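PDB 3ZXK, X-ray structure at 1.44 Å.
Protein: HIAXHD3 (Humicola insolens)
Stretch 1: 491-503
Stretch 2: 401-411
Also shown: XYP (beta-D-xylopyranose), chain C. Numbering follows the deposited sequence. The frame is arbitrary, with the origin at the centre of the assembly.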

# COMPACT_ATOMS: atom_id res chain seq x y z
N ARG A 491 7.83 27.92 9.80
CA ARG A 491 6.48 27.39 9.96
C ARG A 491 5.44 28.28 9.25
O ARG A 491 5.50 29.51 9.34
CB ARG A 491 6.19 27.28 11.46
CG ARG A 491 4.76 27.00 11.84
CD ARG A 491 4.33 25.56 11.61
NE ARG A 491 2.91 25.48 11.92
CZ ARG A 491 2.41 25.35 13.15
NH1 ARG A 491 3.23 25.22 14.21
NH2 ARG A 491 1.09 25.33 13.32
N LEU A 492 4.47 27.65 8.57
CA LEU A 492 3.41 28.41 7.90
C LEU A 492 2.06 27.74 8.11
O LEU A 492 1.88 26.57 7.82
CB LEU A 492 3.68 28.57 6.41
CG LEU A 492 2.72 29.45 5.60
CD1 LEU A 492 2.80 30.92 6.07
CD2 LEU A 492 3.06 29.35 4.11
N GLY A 493 1.11 28.52 8.62
CA GLY A 493 -0.25 28.04 8.73
C GLY A 493 -0.50 27.40 10.08
O GLY A 493 0.43 27.21 10.87
N PRO A 494 -1.77 27.06 10.35
CA PRO A 494 -2.19 26.34 11.56
C PRO A 494 -1.70 24.89 11.56
O PRO A 494 -1.23 24.40 10.53
CB PRO A 494 -3.72 26.41 11.48
CG PRO A 494 -4.03 26.52 10.03
CD PRO A 494 -2.90 27.28 9.41
N ALA A 495 -1.80 24.21 12.71
CA ALA A 495 -1.57 22.77 12.75
C ALA A 495 -2.81 22.11 12.17
O ALA A 495 -3.94 22.48 12.53
CB ALA A 495 -1.33 22.28 14.17
N PHE A 496 -2.63 21.15 11.28
CA PHE A 496 -3.76 20.57 10.57
C PHE A 496 -4.18 19.27 11.24
O PHE A 496 -3.37 18.36 11.39
CB PHE A 496 -3.37 20.34 9.11
CG PHE A 496 -4.34 19.48 8.34
CD1 PHE A 496 -5.56 19.99 7.88
CD2 PHE A 496 -4.04 18.15 8.08
CE1 PHE A 496 -6.44 19.19 7.15
CE2 PHE A 496 -4.93 17.34 7.38
CZ PHE A 496 -6.12 17.86 6.92
N ALA A 497 -5.46 19.21 11.64
CA ALA A 497 -6.02 18.05 12.29
C ALA A 497 -6.38 16.97 11.25
O ALA A 497 -7.08 17.23 10.27
CB ALA A 497 -7.26 18.43 13.09
N MET A 498 -5.93 15.76 11.52
CA MET A 498 -6.04 14.65 10.56
C MET A 498 -7.20 13.73 10.90
O MET A 498 -7.47 13.46 12.08
CB MET A 498 -4.75 13.85 10.55
CG MET A 498 -3.55 14.72 10.24
SD MET A 498 -2.03 14.06 10.96
CE MET A 498 -1.92 12.58 9.97
N THR A 499 -7.90 13.22 9.88
CA THR A 499 -9.01 12.30 10.15
C THR A 499 -8.56 10.91 10.65
O THR A 499 -7.53 10.39 10.20
CB THR A 499 -9.95 12.15 8.94
OG1 THR A 499 -11.09 11.37 9.34
CG2 THR A 499 -9.23 11.50 7.77
N ASN A 500 -9.34 10.31 11.56
CA ASN A 500 -9.15 8.90 11.98
C ASN A 500 -10.10 7.93 11.29
O ASN A 500 -10.08 6.74 11.60
CB ASN A 500 -9.31 8.74 13.50
CG ASN A 500 -8.22 9.42 14.27
OD1 ASN A 500 -7.03 9.34 13.90
ND2 ASN A 500 -8.61 10.15 15.32
N SER A 501 -10.92 8.42 10.36
CA SER A 501 -11.87 7.59 9.66
C SER A 501 -11.15 6.52 8.83
O SER A 501 -10.09 6.77 8.24
CB SER A 501 -12.70 8.43 8.72
OG SER A 501 -13.60 7.62 7.97
N TRP A 502 -11.77 5.35 8.77
CA TRP A 502 -11.27 4.24 7.97
C TRP A 502 -11.84 4.19 6.60
O TRP A 502 -11.36 3.43 5.79
CB TRP A 502 -11.50 2.92 8.70
CG TRP A 502 -12.94 2.60 8.99
CD1 TRP A 502 -13.64 2.80 10.17
CD2 TRP A 502 -13.91 1.97 8.07
NE1 TRP A 502 -14.95 2.38 10.04
CE2 TRP A 502 -15.17 1.86 8.81
CE3 TRP A 502 -13.85 1.51 6.76
CZ2 TRP A 502 -16.31 1.29 8.24
CZ3 TRP A 502 -15.00 0.96 6.19
CH2 TRP A 502 -16.20 0.85 6.91
N ARG A 503 -12.87 4.98 6.29
CA ARG A 503 -13.61 4.79 5.04
C ARG A 503 -12.83 4.93 3.72
O ARG A 503 -13.12 4.22 2.76
CB ARG A 503 -14.90 5.63 5.03
CG ARG A 503 -15.85 5.23 6.16
CD ARG A 503 -17.27 5.72 5.96
NE ARG A 503 -18.12 5.28 7.07
CZ ARG A 503 -18.80 4.14 7.11
NH1 ARG A 503 -18.75 3.28 6.10
NH2 ARG A 503 -19.55 3.84 8.18
O1 XYP C . -17.07 -1.30 13.16
C1 XYP C . -16.57 -2.07 12.05
C2 XYP C . -17.71 -2.63 11.19
C3 XYP C . -17.12 -3.47 10.07
C4 XYP C . -16.17 -2.61 9.24
C5 XYP C . -15.13 -1.91 10.13
O2 XYP C . -18.62 -3.42 11.97
O3 XYP C . -18.15 -4.02 9.22
O4 XYP C . -15.54 -3.43 8.24
O5 XYP C . -15.75 -1.22 11.24
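Stretch 2 401-411: VLFRDRAAYIG

The most unusual feature of this contact is that every hydrogen bond across it runs from an arginine side chain of 401-411 to a backbone carbonyl of 491-503; no main-chain pairing joins the two stretches. Two arginines, R404 and R406, do the polar work, while a single aromatic ring, F496, fills the middle of the apolar part.

Stretch 2 is a strand, 401-403, a short break at R404 and D405, and a second strand, 406-411. The two arms pair with each other, L402 N donating to A408 O at 2.9 Å and A408 N returning a weak bond to L402 O at 3.4 Å, so the piece is a compact hairpin. Stretch 1 is mostly irregular, with strand at F496 and A497, and it runs antiparallel to the second arm: the nearest CA pairs are L492 with I410 at 7.8 Å, F496 with A408 at 7.2 Å and T499 with R406 at 6.5 Å. The backbones thus draw together toward the turn of the hairpin, yet remain too far apart for sheet pairing, and side chains fill the space between them.

On the second arm R406, A408 and I410 direct CB toward stretch 1 while A407 between them points away; L402 on the first arm also points toward it. F496, in the t rotamer, sends its ring among these residues. The methyl of A408 lies over one ring face, its CB 3.7 Å from the centroid of the F496 ring and 15° off the normal, a clear CH-pi contact. L402 approaches obliquely, with F496 CD2 3.6 Å from L402 CD2, and the carbonyl of R406 meets the ring edge, F496 CZ lying 3.4 Å from R406 O. The residue at the face is an alanine, and the ring sits close to the strand there; the leucine from the neighbouring arm adds a second apolar surface. M498 extends this patch although its CB points away, M498 CG reaching 4.0 Å from L402 CD2. Farther along, L492 CD2 and I410 CD1 touch at 4.0 Å.

The polar end follows a different rule. R406 NH1 donates to A497 O at 2.8 Å with a good angle of 155°, the acceptor lying near the guanidinium plane. The T499 backbone stands over one face of the group, T499 N lying 3.5 Å from R406 NH1 as a packing contact without a hydrogen bond. R404 reaches S501 O, four residues farther along stretch 1, by a fork: R404 NH1 and R404 NH2 both donate to S501 O, at 3.1 and 2.9 Å, both bonds weak, with N-H...acceptor angles of 121° and 125°. R404 NH1 also forms a salt bridge with D405 OD1 at 2.9 Å, whose hydrogen bond is weak. The methyl of T499 packs beside this pair, T499 CG2 lying 3.4 Å from R404 NH1 and 3.7 Å from D405 OD1. T499 OG1 faces its own chain instead, accepting from S501 N at 3.1 Å, within the segment that offers S501 O.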

# COMPACT_ATOMS: atom_id res chain seq x y z
N VAL A 401 1.77 17.99 -0.43
CA VAL A 401 0.49 17.72 0.14
C VAL A 401 0.53 16.54 1.12
O VAL A 401 1.22 15.52 0.90
CB VAL A 401 -0.57 17.51 -0.98
CG1 VAL A 401 -0.16 16.36 -1.95
CG2 VAL A 401 -1.99 17.30 -0.40
N LEU A 402 -0.20 16.73 2.22
CA LEU A 402 -0.55 15.66 3.14
C LEU A 402 -1.85 15.12 2.57
O LEU A 402 -2.92 15.75 2.70
CB LEU A 402 -0.75 16.25 4.54
CG LEU A 402 -1.14 15.12 5.50
CD1 LEU A 402 0.07 14.27 5.88
CD2 LEU A 402 -1.77 15.66 6.75
N PHE A 403 -1.75 13.99 1.85
CA PHE A 403 -2.80 13.59 0.93
C PHE A 403 -3.67 12.47 1.47
O PHE A 403 -3.19 11.41 1.85
CB PHE A 403 -2.19 13.17 -0.43
CG PHE A 403 -3.23 12.97 -1.51
CD1 PHE A 403 -3.78 14.08 -2.19
CD2 PHE A 403 -3.66 11.70 -1.85
CE1 PHE A 403 -4.76 13.88 -3.17
CE2 PHE A 403 -4.65 11.50 -2.83
CZ PHE A 403 -5.19 12.60 -3.49
N ARG A 404 -4.97 12.72 1.48
CA ARG A 404 -6.01 11.75 1.82
C ARG A 404 -7.34 12.47 1.56
O ARG A 404 -7.38 13.55 0.95
CB ARG A 404 -5.88 11.28 3.28
CG ARG A 404 -6.39 9.87 3.50
CD ARG A 404 -6.57 9.54 4.97
NE ARG A 404 -6.97 8.16 5.20
CZ ARG A 404 -8.15 7.76 5.70
NH1 ARG A 404 -9.13 8.62 5.96
NH2 ARG A 404 -8.35 6.47 5.94
N ASP A 405 -8.43 11.88 2.05
CA ASP A 405 -9.77 12.47 1.87
C ASP A 405 -10.00 13.77 2.68
O ASP A 405 -10.91 14.52 2.36
CB ASP A 405 -10.87 11.46 2.20
CG ASP A 405 -10.76 10.90 3.61
OD1 ASP A 405 -9.64 10.76 4.14
OD2 ASP A 405 -11.82 10.57 4.17
N ARG A 406 -9.21 14.01 3.73
CA ARG A 406 -9.12 15.33 4.39
C ARG A 406 -7.68 15.75 4.29
O ARG A 406 -6.82 15.17 4.94
CB ARG A 406 -9.54 15.27 5.86
CG ARG A 406 -9.76 16.65 6.48
CD ARG A 406 -9.51 16.65 7.97
NE ARG A 406 -10.63 16.02 8.66
CZ ARG A 406 -10.67 15.77 9.96
NH1 ARG A 406 -9.66 16.15 10.73
NH2 ARG A 406 -11.74 15.17 10.47
N ALA A 407 -7.40 16.76 3.48
CA ALA A 407 -6.02 17.07 3.08
C ALA A 407 -5.61 18.53 3.34
O ALA A 407 -6.44 19.40 3.52
CB ALA A 407 -5.84 16.72 1.61
N ALA A 408 -4.31 18.80 3.29
CA ALA A 408 -3.78 20.16 3.42
C ALA A 408 -2.46 20.14 2.70
O ALA A 408 -1.84 19.06 2.54
CB ALA A 408 -3.56 20.55 4.89
N TYR A 409 -1.98 21.31 2.31
CA TYR A 409 -0.71 21.42 1.63
C TYR A 409 -0.00 22.74 1.89
O TYR A 409 -0.63 23.71 2.32
CB TYR A 409 -0.85 21.17 0.14
CG TYR A 409 -1.57 22.19 -0.74
CD1 TYR A 409 -0.98 23.44 -1.06
CD2 TYR A 409 -2.79 21.87 -1.35
CE1 TYR A 409 -1.60 24.33 -1.93
CE2 TYR A 409 -3.42 22.74 -2.23
CZ TYR A 409 -2.82 23.99 -2.49
OH TYR A 409 -3.37 24.85 -3.39
N ILE A 410 1.32 22.74 1.65
CA ILE A 410 2.08 23.97 1.57
C ILE A 410 2.63 23.99 0.14
O ILE A 410 3.08 22.95 -0.39
CB ILE A 410 3.20 24.05 2.63
CG1 ILE A 410 3.83 25.45 2.60
CG2 ILE A 410 4.22 22.92 2.46
CD1 ILE A 410 4.74 25.74 3.78
N GLY A 411 2.56 25.14 -0.51
CA GLY A 411 2.96 25.17 -1.91
C GLY A 411 3.13 26.55 -2.44
O GLY A 411 3.22 27.53 -1.67